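Local coordinates for protein bacterioferritin (Rhodobacter capsulatus, PDB 1JGC) that probably stores iron, oxidising ferrous ions with dioxygen at ferroxidase centres and depositing the ferric mineral inside a haem-binding shell of 24 subunits, at residues 24-27 with 28-32; 43-46 with 47-51. One frame throughout, in Å; residues are numbered along the deposited sequence.

Interaction 1: 24-27 with 28-32. With HEM (protoporphyrin IX containing Fe), chain D.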
ATOM      1  N   GLN A  24     -17.764  43.449 -18.471  1.00 20.87           N
ATOM      2  CA  GLN A  24     -16.818  43.852 -19.497  1.00 21.13           C
ATOM      3  C   GLN A  24     -15.776  42.756 -19.701  1.00 21.32           C
ATOM      4  O   GLN A  24     -15.442  42.421 -20.831  1.00 20.66           O
ATOM      5  CB  GLN A  24     -16.145  45.179 -19.125  1.00 21.18           C
ATOM      6  CG  GLN A  24     -15.243  45.747 -20.220  1.00 21.96           C
ATOM      7  CD  GLN A  24     -14.703  47.124 -19.874  1.00 24.30           C
ATOM      8  OE1 GLN A  24     -15.453  48.100 -19.783  1.00 25.32           O
ATOM      9  NE2 GLN A  24     -13.396  47.210 -19.671  1.00 25.08           N
ATOM     10  N   TYR A  25     -15.277  42.190 -18.607  1.00 21.86           N
ATOM     11  CA  TYR A  25     -14.277  41.132 -18.695  1.00 21.49           C
ATOM     12  C   TYR A  25     -14.872  39.876 -19.305  1.00 21.14           C
ATOM     13  O   TYR A  25     -14.220  39.200 -20.109  1.00 20.78           O
ATOM     14  CB  TYR A  25     -13.711  40.790 -17.317  1.00 22.82           C
ATOM     15  CG  TYR A  25     -12.699  41.780 -16.780  1.00 25.70           C
ATOM     16  CD1 TYR A  25     -11.544  42.089 -17.501  1.00 28.38           C
ATOM     17  CD2 TYR A  25     -12.895  42.405 -15.554  1.00 26.68           C
ATOM     18  CE1 TYR A  25     -10.610  43.005 -17.012  1.00 29.66           C
ATOM     19  CE2 TYR A  25     -11.979  43.315 -15.055  1.00 29.22           C
ATOM     20  CZ  TYR A  25     -10.840  43.617 -15.786  1.00 30.95           C
ATOM     21  OH  TYR A  25      -9.953  44.554 -15.294  1.00 32.05           O
ATOM     22  N   TRP A  26     -16.111  39.563 -18.935  1.00 19.23           N
ATOM     23  CA  TRP A  26     -16.739  38.363 -19.458  1.00 19.95           C
ATOM     24  C   TRP A  26     -17.007  38.446 -20.951  1.00 20.63           C
ATOM     25  O   TRP A  26     -16.840  37.465 -21.664  1.00 21.11           O
ATOM     26  CB  TRP A  26     -18.035  38.048 -18.709  1.00 20.15           C
ATOM     27  CG  TRP A  26     -18.410  36.611 -18.855  1.00 21.28           C
ATOM     28  CD1 TRP A  26     -19.153  36.053 -19.855  1.00 21.01           C
ATOM     29  CD2 TRP A  26     -17.947  35.523 -18.044  1.00 21.64           C
ATOM     30  NE1 TRP A  26     -19.176  34.685 -19.722  1.00 22.13           N
ATOM     31  CE2 TRP A  26     -18.440  34.332 -18.621  1.00 22.57           C
ATOM     32  CE3 TRP A  26     -17.156  35.439 -16.893  1.00 19.80           C
ATOM     33  CZ2 TRP A  26     -18.167  33.067 -18.083  1.00 23.14           C
ATOM     34  CZ3 TRP A  26     -16.884  34.187 -16.359  1.00 21.73           C
ATOM     35  CH2 TRP A  26     -17.387  33.015 -16.957  1.00 21.67           C
ATOM     36  N   VAL A  27     -17.422  39.610 -21.431  1.00 20.36           N
ATOM     37  CA  VAL A  27     -17.667  39.763 -22.855  1.00 20.40           C
ATOM     38  C   VAL A  27     -16.324  39.638 -23.579  1.00 19.72           C
ATOM     39  O   VAL A  27     -16.231  39.015 -24.628  1.00 19.84           O
ATOM     40  CB  VAL A  27     -18.307  41.140 -23.184  1.00 21.04           C
ATOM     41  CG1 VAL A  27     -18.448  41.297 -24.679  1.00 20.78           C
ATOM     42  CG2 VAL A  27     -19.665  41.256 -22.530  1.00 20.19           C
ATOM     43  N   HIS A  28     -15.286  40.229 -23.004  1.00 19.18           N
ATOM     44  CA  HIS A  28     -13.964  40.169 -23.601  1.00 20.21           C
ATOM     45  C   HIS A  28     -13.471  38.739 -23.663  1.00 21.01           C
ATOM     46  O   HIS A  28     -12.819  38.339 -24.629  1.00 21.81           O
ATOM     47  CB  HIS A  28     -12.994  41.043 -22.815  1.00 20.24           C
ATOM     48  CG  HIS A  28     -13.108  42.496 -23.143  1.00 21.48           C
ATOM     49  ND1 HIS A  28     -12.456  43.477 -22.430  1.00 22.63           N
ATOM     50  CD2 HIS A  28     -13.781  43.135 -24.132  1.00 22.61           C
ATOM     51  CE1 HIS A  28     -12.718  44.656 -22.967  1.00 24.26           C
ATOM     52  NE2 HIS A  28     -13.519  44.476 -24.001  1.00 23.32           N
ATOM     53  N   PHE A  29     -13.788  37.965 -22.632  1.00 21.22           N
ATOM     54  CA  PHE A  29     -13.401  36.557 -22.590  1.00 20.26           C
ATOM     55  C   PHE A  29     -14.047  35.852 -23.789  1.00 20.20           C
ATOM     56  O   PHE A  29     -13.368  35.210 -24.585  1.00 20.04           O
ATOM     57  CB  PHE A  29     -13.862  35.935 -21.260  1.00 17.58           C
ATOM     58  CG  PHE A  29     -14.207  34.475 -21.351  1.00 15.81           C
ATOM     59  CD1 PHE A  29     -13.264  33.542 -21.750  1.00 16.23           C
ATOM     60  CD2 PHE A  29     -15.490  34.036 -21.043  1.00 15.52           C
ATOM     61  CE1 PHE A  29     -13.594  32.194 -21.844  1.00 15.91           C
ATOM     62  CE2 PHE A  29     -15.828  32.685 -21.133  1.00 16.03           C
ATOM     63  CZ  PHE A  29     -14.881  31.765 -21.533  1.00 13.71           C
ATOM     64  N   ARG A  30     -15.357  36.006 -23.922  1.00 19.98           N
ATOM     65  CA  ARG A  30     -16.089  35.386 -25.009  1.00 21.33           C
ATOM     66  C   ARG A  30     -15.593  35.836 -26.374  1.00 21.83           C
ATOM     67  O   ARG A  30     -15.388  35.022 -27.273  1.00 22.36           O
ATOM     68  CB  ARG A  30     -17.582  35.675 -24.854  1.00 21.32           C
ATOM     69  CG  ARG A  30     -18.273  34.656 -23.982  1.00 22.03           C
ATOM     70  CD  ARG A  30     -18.131  33.312 -24.642  1.00 22.64           C
ATOM     71  NE  ARG A  30     -18.405  32.190 -23.759  1.00 22.97           N
ATOM     72  CZ  ARG A  30     -17.986  30.952 -23.999  1.00 22.71           C
ATOM     73  NH1 ARG A  30     -17.280  30.691 -25.086  1.00 20.85           N
ATOM     74  NH2 ARG A  30     -18.275  29.975 -23.157  1.00 22.69           N
ATOM     75  N   LEU A  31     -15.400  37.138 -26.520  1.00 22.55           N
ATOM     76  CA  LEU A  31     -14.906  37.714 -27.759  1.00 23.21           C
ATOM     77  C   LEU A  31     -13.531  37.123 -28.106  1.00 24.29           C
ATOM     78  O   LEU A  31     -13.309  36.640 -29.216  1.00 24.99           O
ATOM     79  CB  LEU A  31     -14.798  39.231 -27.591  1.00 22.47           C
ATOM     80  CG  LEU A  31     -15.623  40.207 -28.443  1.00 21.43           C
ATOM     81  CD1 LEU A  31     -16.779  39.534 -29.163  1.00 19.62           C
ATOM     82  CD2 LEU A  31     -16.114  41.292 -27.522  1.00 19.66           C
ATOM     83  N   GLN A  32     -12.609  37.163 -27.150  1.00 24.39           N
ATOM     84  CA  GLN A  32     -11.268  36.629 -27.368  1.00 25.40           C
ATOM     85  C   GLN A  32     -11.294  35.133 -27.689  1.00 26.27           C
ATOM     86  O   GLN A  32     -10.466  34.634 -28.448  1.00 26.50           O
ATOM     87  CB  GLN A  32     -10.400  36.901 -26.134  1.00 24.02           C
ATOM     88  CG  GLN A  32     -10.188  38.385 -25.906  1.00 22.76           C
ATOM     89  CD  GLN A  32      -9.767  38.733 -24.494  1.00 22.82           C
ATOM     90  OE1 GLN A  32      -9.917  37.935 -23.571  1.00 22.57           O
ATOM     91  NE2 GLN A  32      -9.253  39.944 -24.317  1.00 21.61           N
TER
HETATM   92  CHA HEM D 201     -19.099  32.141 -10.629  0.50 26.59           C
HETATM   93  CHB HEM D 201     -20.942  35.912  -8.198  0.50 26.72           C
HETATM   94  CHC HEM D 201     -22.294  37.817 -12.391  0.50 25.75           C
HETATM   95  CHD HEM D 201     -21.048  33.806 -14.728  0.50 25.01           C
HETATM   96  C1A HEM D 201     -19.304  33.109  -9.646  0.50 27.24           C
HETATM   97  C2A HEM D 201     -18.542  33.325  -8.431  0.50 28.52           C
HETATM   98  C3A HEM D 201     -19.328  34.109  -7.612  0.50 28.22           C
HETATM   99  C4A HEM D 201     -20.260  34.753  -8.510  0.50 27.12           C
HETATM  100  CMA HEM D 201     -19.078  34.456  -6.133  0.50 27.36           C
HETATM  101  CAA HEM D 201     -17.054  33.082  -8.181  0.50 30.51           C
HETATM  102  CBA HEM D 201     -16.488  31.693  -8.416  0.50 32.88           C
HETATM  103  CGA HEM D 201     -17.050  30.665  -7.467  0.50 35.00           C
HETATM  104  O1A HEM D 201     -16.682  29.476  -7.612  0.50 36.43           O
HETATM  105  O2A HEM D 201     -17.852  31.043  -6.580  0.50 35.70           O
HETATM  106  C1B HEM D 201     -21.471  36.789  -9.125  0.50 26.74           C
HETATM  107  C2B HEM D 201     -22.030  38.095  -8.814  0.50 26.87           C
HETATM  108  C3B HEM D 201     -22.490  38.620  -9.995  0.50 26.39           C
HETATM  109  C4B HEM D 201     -22.100  37.667 -11.038  0.50 26.01           C
HETATM  110  CMB HEM D 201     -22.075  38.779  -7.448  0.50 26.63           C
HETATM  111  CAB HEM D 201     -23.111  39.864 -10.097  0.50 25.95           C
HETATM  112  CBB HEM D 201     -24.194  40.171 -10.904  0.50 25.17           C
HETATM  113  C1C HEM D 201     -21.962  36.947 -13.404  0.50 25.50           C
HETATM  114  C2C HEM D 201     -22.084  37.259 -14.814  0.50 25.99           C
HETATM  115  C3C HEM D 201     -21.718  36.127 -15.507  0.50 25.24           C
HETATM  116  C4C HEM D 201     -21.430  35.119 -14.486  0.50 25.46           C
HETATM  117  CMC HEM D 201     -22.525  38.611 -15.400  0.50 25.72           C
HETATM  118  CAC HEM D 201     -21.593  35.978 -16.890  0.50 25.03           C
HETATM  119  CBC HEM D 201     -22.287  36.675 -17.866  0.50 24.16           C
HETATM  120  C1D HEM D 201     -20.462  32.953 -13.813  0.50 25.41           C
HETATM  121  C2D HEM D 201     -19.921  31.640 -14.136  0.50 25.92           C
HETATM  122  C3D HEM D 201     -19.363  31.147 -12.972  0.50 26.68           C
HETATM  123  C4D HEM D 201     -19.525  32.190 -11.950  0.50 26.24           C
HETATM  124  CMD HEM D 201     -19.965  30.929 -15.495  0.50 23.97           C
HETATM  125  CAD HEM D 201     -18.857  29.706 -12.849  0.50 27.38           C
HETATM  126  CBD HEM D 201     -17.367  29.486 -12.659  0.50 29.29           C
HETATM  127  CGD HEM D 201     -16.971  28.012 -12.769  0.50 31.39           C
HETATM  128  O1D HEM D 201     -17.626  27.161 -12.115  0.50 31.08           O
HETATM  129  O2D HEM D 201     -15.997  27.709 -13.501  0.50 30.42           O
HETATM  130  NA  HEM D 201     -20.110  34.226  -9.797  0.50 26.89           N
HETATM  131  NB  HEM D 201     -21.472  36.556 -10.501  0.50 26.25           N
HETATM  132  NC  HEM D 201     -21.423  35.698 -13.215  0.50 25.53           N
HETATM  133  ND  HEM D 201     -20.218  33.279 -12.475  0.50 25.81           N
HETATM  134 FE   HEM D 201     -20.768  34.952 -11.495  0.50 24.60          FE
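Trp26 and Phe29 form an edge-to-face aromatic pair one turn apart on helix 5-34, a long helix of the ferritin-like four-helix bundle. The ring planes stand at 72°, and Phe29 presents its edge to the indole, with CD2 lying 3.8 Å from Trp26 CE2. The opposite indole face receives the haem, whose vinyl atom CAC lies 3.8 Å from Trp26 CG, while the benzo corner leads with CH2 at 3.6 Å from the haem methyl CMD. A chi1 of -159°, which sets CG roughly opposite the backbone N, places the indole between the phenyl ring and the haem's vinyl and methyl groups, and its NE1 donates a hydrogen bond to Asp56 of a second subunit. Replacing the indole by a leucine is likely to open a gap between Phe29 and the haem edge and to leave that aspartate without its indole N-H donor.

His28 belongs to the well-packed side as well, for Gln24 O sits over one face of its imidazole and NE2 bonds the backbone N of Gly80. The looser side is the partly exposed pair Arg30 and Leu31. Arg30 reaches the second subunit too, in a salt bridge with the same Asp56. Leu31 lies alongside Val27 one turn back, a small apolar contact in which its CD2 rests 3.7 Å from Val27 CG1.

Interaction 2: 43-46 with 47-51. With HEM (protoporphyrin IX containing Fe), chain D.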
ATOM      1  N   LYS A  43      -7.442  34.540 -19.264  1.00 20.76           N
ATOM      2  CA  LYS A  43      -7.055  35.570 -18.319  1.00 20.13           C
ATOM      3  C   LYS A  43      -8.257  36.474 -18.041  1.00 20.84           C
ATOM      4  O   LYS A  43      -8.528  36.830 -16.889  1.00 18.31           O
ATOM      5  CB  LYS A  43      -5.886  36.381 -18.867  1.00 20.87           C
ATOM      6  CG  LYS A  43      -5.325  37.394 -17.883  1.00 23.03           C
ATOM      7  CD  LYS A  43      -4.940  36.745 -16.560  1.00 25.02           C
ATOM      8  CE  LYS A  43      -4.444  37.784 -15.559  1.00 27.81           C
ATOM      9  NZ  LYS A  43      -4.228  37.194 -14.200  1.00 30.80           N
ATOM     10  N   SER A  44      -8.989  36.828 -19.095  1.00 20.79           N
ATOM     11  CA  SER A  44     -10.171  37.667 -18.939  1.00 20.79           C
ATOM     12  C   SER A  44     -11.214  36.985 -18.056  1.00 21.16           C
ATOM     13  O   SER A  44     -11.868  37.643 -17.240  1.00 20.95           O
ATOM     14  CB  SER A  44     -10.793  37.993 -20.298  1.00 19.15           C
ATOM     15  OG  SER A  44      -9.995  38.916 -21.001  1.00 18.49           O
ATOM     16  N   ARG A  45     -11.372  35.673 -18.219  1.00 21.06           N
ATOM     17  CA  ARG A  45     -12.343  34.937 -17.424  1.00 22.24           C
ATOM     18  C   ARG A  45     -11.943  35.014 -15.957  1.00 22.91           C
ATOM     19  O   ARG A  45     -12.780  35.237 -15.090  1.00 23.08           O
ATOM     20  CB  ARG A  45     -12.424  33.473 -17.871  1.00 21.55           C
ATOM     21  CG  ARG A  45     -13.857  32.983 -18.053  1.00 23.33           C
ATOM     22  CD  ARG A  45     -13.965  31.490 -18.328  1.00 21.43           C
ATOM     23  NE  ARG A  45     -14.107  30.735 -17.089  1.00 23.50           N
ATOM     24  CZ  ARG A  45     -15.136  29.940 -16.804  1.00 24.33           C
ATOM     25  NH1 ARG A  45     -16.124  29.780 -17.673  1.00 24.20           N
ATOM     26  NH2 ARG A  45     -15.189  29.319 -15.635  1.00 24.70           N
ATOM     27  N   GLU A  46     -10.656  34.835 -15.682  1.00 23.53           N
ATOM     28  CA  GLU A  46     -10.166  34.902 -14.313  1.00 25.29           C
ATOM     29  C   GLU A  46     -10.433  36.273 -13.687  1.00 24.51           C
ATOM     30  O   GLU A  46     -10.944  36.365 -12.572  1.00 24.45           O
ATOM     31  CB  GLU A  46      -8.665  34.612 -14.262  1.00 28.42           C
ATOM     32  CG  GLU A  46      -8.283  33.143 -14.323  1.00 35.33           C
ATOM     33  CD  GLU A  46      -6.765  32.939 -14.488  1.00 40.21           C
ATOM     34  OE1 GLU A  46      -5.977  33.636 -13.785  1.00 41.78           O
ATOM     35  OE2 GLU A  46      -6.368  32.079 -15.319  1.00 41.45           O
ATOM     36  N   GLU A  47     -10.086  37.337 -14.403  1.00 23.40           N
ATOM     37  CA  GLU A  47     -10.297  38.685 -13.894  1.00 23.25           C
ATOM     38  C   GLU A  47     -11.775  38.963 -13.626  1.00 21.77           C
ATOM     39  O   GLU A  47     -12.113  39.616 -12.647  1.00 22.13           O
ATOM     40  CB  GLU A  47      -9.719  39.716 -14.867  1.00 25.58           C
ATOM     41  CG  GLU A  47      -8.196  39.648 -15.012  1.00 31.02           C
ATOM     42  CD  GLU A  47      -7.672  40.534 -16.157  1.00 36.21           C
ATOM     43  OE1 GLU A  47      -8.259  40.484 -17.263  1.00 38.24           O
ATOM     44  OE2 GLU A  47      -6.673  41.276 -15.962  1.00 38.79           O
ATOM     45  N   SER A  48     -12.652  38.463 -14.487  1.00 19.89           N
ATOM     46  CA  SER A  48     -14.088  38.659 -14.308  1.00 19.16           C
ATOM     47  C   SER A  48     -14.547  37.978 -13.019  1.00 19.37           C
ATOM     48  O   SER A  48     -15.335  38.531 -12.255  1.00 19.59           O
ATOM     49  CB  SER A  48     -14.861  38.083 -15.509  1.00 19.51           C
ATOM     50  OG  SER A  48     -16.269  38.204 -15.352  1.00 16.36           O
ATOM     51  N   ILE A  49     -14.053  36.771 -12.784  1.00 19.83           N
ATOM     52  CA  ILE A  49     -14.407  36.030 -11.580  1.00 20.64           C
ATOM     53  C   ILE A  49     -13.790  36.680 -10.329  1.00 21.27           C
ATOM     54  O   ILE A  49     -14.308  36.535  -9.227  1.00 21.00           O
ATOM     55  CB  ILE A  49     -13.992  34.540 -11.725  1.00 19.83           C
ATOM     56  CG1 ILE A  49     -14.846  33.907 -12.827  1.00 20.09           C
ATOM     57  CG2 ILE A  49     -14.185  33.790 -10.421  1.00 16.08           C
ATOM     58  CD1 ILE A  49     -14.580  32.453 -13.091  1.00 21.66           C
ATOM     59  N   GLU A  50     -12.690  37.407 -10.495  1.00 22.99           N
ATOM     60  CA  GLU A  50     -12.095  38.095  -9.355  1.00 25.69           C
ATOM     61  C   GLU A  50     -13.049  39.216  -8.960  1.00 26.15           C
ATOM     62  O   GLU A  50     -13.357  39.395  -7.783  1.00 27.24           O
ATOM     63  CB  GLU A  50     -10.738  38.708  -9.711  1.00 28.45           C
ATOM     64  CG  GLU A  50      -9.545  37.809  -9.417  1.00 35.68           C
ATOM     65  CD  GLU A  50      -8.198  38.499  -9.697  1.00 40.92           C
ATOM     66  OE1 GLU A  50      -7.939  39.589  -9.094  1.00 42.76           O
ATOM     67  OE2 GLU A  50      -7.407  37.947 -10.518  1.00 41.67           O
ATOM     68  N   GLU A  51     -13.522  39.968  -9.951  1.00 24.81           N
ATOM     69  CA  GLU A  51     -14.432  41.061  -9.684  1.00 25.76           C
ATOM     70  C   GLU A  51     -15.724  40.569  -9.046  1.00 25.01           C
ATOM     71  O   GLU A  51     -16.321  41.260  -8.227  1.00 24.25           O
ATOM     72  CB  GLU A  51     -14.741  41.830 -10.971  1.00 27.62           C
ATOM     73  CG  GLU A  51     -13.533  42.535 -11.580  1.00 31.49           C
ATOM     74  CD  GLU A  51     -12.803  43.416 -10.576  1.00 33.40           C
ATOM     75  OE1 GLU A  51     -13.457  44.270  -9.933  1.00 33.97           O
ATOM     76  OE2 GLU A  51     -11.571  43.252 -10.432  1.00 35.64           O
TER
HETATM   77  CHA HEM D 201     -19.099  32.141 -10.629  0.50 26.59           C
HETATM   78  CHB HEM D 201     -20.942  35.912  -8.198  0.50 26.72           C
HETATM   79  CHC HEM D 201     -22.294  37.817 -12.391  0.50 25.75           C
HETATM   80  CHD HEM D 201     -21.048  33.806 -14.728  0.50 25.01           C
HETATM   81  C1A HEM D 201     -19.304  33.109  -9.646  0.50 27.24           C
HETATM   82  C2A HEM D 201     -18.542  33.325  -8.431  0.50 28.52           C
HETATM   83  C3A HEM D 201     -19.328  34.109  -7.612  0.50 28.22           C
HETATM   84  C4A HEM D 201     -20.260  34.753  -8.510  0.50 27.12           C
HETATM   85  CMA HEM D 201     -19.078  34.456  -6.133  0.50 27.36           C
HETATM   86  CAA HEM D 201     -17.054  33.082  -8.181  0.50 30.51           C
HETATM   87  CBA HEM D 201     -16.488  31.693  -8.416  0.50 32.88           C
HETATM   88  CGA HEM D 201     -17.050  30.665  -7.467  0.50 35.00           C
HETATM   89  O1A HEM D 201     -16.682  29.476  -7.612  0.50 36.43           O
HETATM   90  O2A HEM D 201     -17.852  31.043  -6.580  0.50 35.70           O
HETATM   91  C1B HEM D 201     -21.471  36.789  -9.125  0.50 26.74           C
HETATM   92  C2B HEM D 201     -22.030  38.095  -8.814  0.50 26.87           C
HETATM   93  C3B HEM D 201     -22.490  38.620  -9.995  0.50 26.39           C
HETATM   94  C4B HEM D 201     -22.100  37.667 -11.038  0.50 26.01           C
HETATM   95  CMB HEM D 201     -22.075  38.779  -7.448  0.50 26.63           C
HETATM   96  CAB HEM D 201     -23.111  39.864 -10.097  0.50 25.95           C
HETATM   97  CBB HEM D 201     -24.194  40.171 -10.904  0.50 25.17           C
HETATM   98  C1C HEM D 201     -21.962  36.947 -13.404  0.50 25.50           C
HETATM   99  C2C HEM D 201     -22.084  37.259 -14.814  0.50 25.99           C
HETATM  100  C3C HEM D 201     -21.718  36.127 -15.507  0.50 25.24           C
HETATM  101  C4C HEM D 201     -21.430  35.119 -14.486  0.50 25.46           C
HETATM  102  CMC HEM D 201     -22.525  38.611 -15.400  0.50 25.72           C
HETATM  103  CAC HEM D 201     -21.593  35.978 -16.890  0.50 25.03           C
HETATM  104  CBC HEM D 201     -22.287  36.675 -17.866  0.50 24.16           C
HETATM  105  C1D HEM D 201     -20.462  32.953 -13.813  0.50 25.41           C
HETATM  106  C2D HEM D 201     -19.921  31.640 -14.136  0.50 25.92           C
HETATM  107  C3D HEM D 201     -19.363  31.147 -12.972  0.50 26.68           C
HETATM  108  C4D HEM D 201     -19.525  32.190 -11.950  0.50 26.24           C
HETATM  109  CMD HEM D 201     -19.965  30.929 -15.495  0.50 23.97           C
HETATM  110  CAD HEM D 201     -18.857  29.706 -12.849  0.50 27.38           C
HETATM  111  CBD HEM D 201     -17.367  29.486 -12.659  0.50 29.29           C
HETATM  112  CGD HEM D 201     -16.971  28.012 -12.769  0.50 31.39           C
HETATM  113  O1D HEM D 201     -17.626  27.161 -12.115  0.50 31.08           O
HETATM  114  O2D HEM D 201     -15.997  27.709 -13.501  0.50 30.42           O
HETATM  115  NA  HEM D 201     -20.110  34.226  -9.797  0.50 26.89           N
HETATM  116  NB  HEM D 201     -21.472  36.556 -10.501  0.50 26.25           N
HETATM  117  NC  HEM D 201     -21.423  35.698 -13.215  0.50 25.53           N
HETATM  118  ND  HEM D 201     -20.218  33.279 -12.475  0.50 25.81           N
HETATM  119 FE   HEM D 201     -20.768  34.952 -11.495  0.50 24.60          FE
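Glu46 O accepts the backbone N-H of Glu50 at 2.9 Å, the shortest hydrogen bond between residues 43-46 and 47-51 of helix 38-64. One residue earlier, Ile49 N bonds to Arg45 O at 3.0 Å, and it is on this Arg45-Ile49 flank that the helix meets the haem. Arg45 bends at chi3 (91°), bringing the edge of its guanidinium to a propionate: NH2 lies 2.8 Å from haem O2D, close to the guanidinium plane, although the N-H points poorly and the bond is weak. Ile49 serves the other propionate arm with carbon alone. Its CG2, anti to the backbone N, packs 3.7 Å from haem CBA, while CD1 of the same side chain lies 4.1 Å from Arg45 NH2.

Away from the haem, carboxylates gather around Lys43 and the iron site. Lys43 and Glu47 cross at about a right angle, with Lys43 CE 4.2 Å from Glu47 OE2, and the lysine also makes a cation-pi contact with Phe133 of helix 114-144. Its salt bridge to Glu46, NZ to OE1 at 4.0 Å, is long. Glu50 instead gives OE1 to NE2 of His130, an iron-binding residue of the ferroxidase centre, to which Glu51 also belongs. One short piece of helix thus carries two chemistries: a cationic group that is likely to offset propionate charge on the haem side, and Glu50 and Glu51, which border or belong to a ferroxidase site that is empty of metal here.

In the fold
Interactions 1 and 2 occupy successive helices of the bundle, 5-34 and 38-64, with their centres about 10 Å apart, and both touch the same haem. Interaction 1 is the more buried and meets the haem edge through an aromatic ring; interaction 2 is only partly buried and approaches the propionates with a guanidinium and an aliphatic branch. The two helices join directly where Phe29 packs on Arg45 and where Tyr25 lies against Ser48. Residues 24-32 also reach a second subunit, probably the partner that shares the haem, whereas residues 43-51 turn from the haem towards the dinuclear iron site, which is metal-free in this crystal, and Lys43 packs on Met157 of a third subunit.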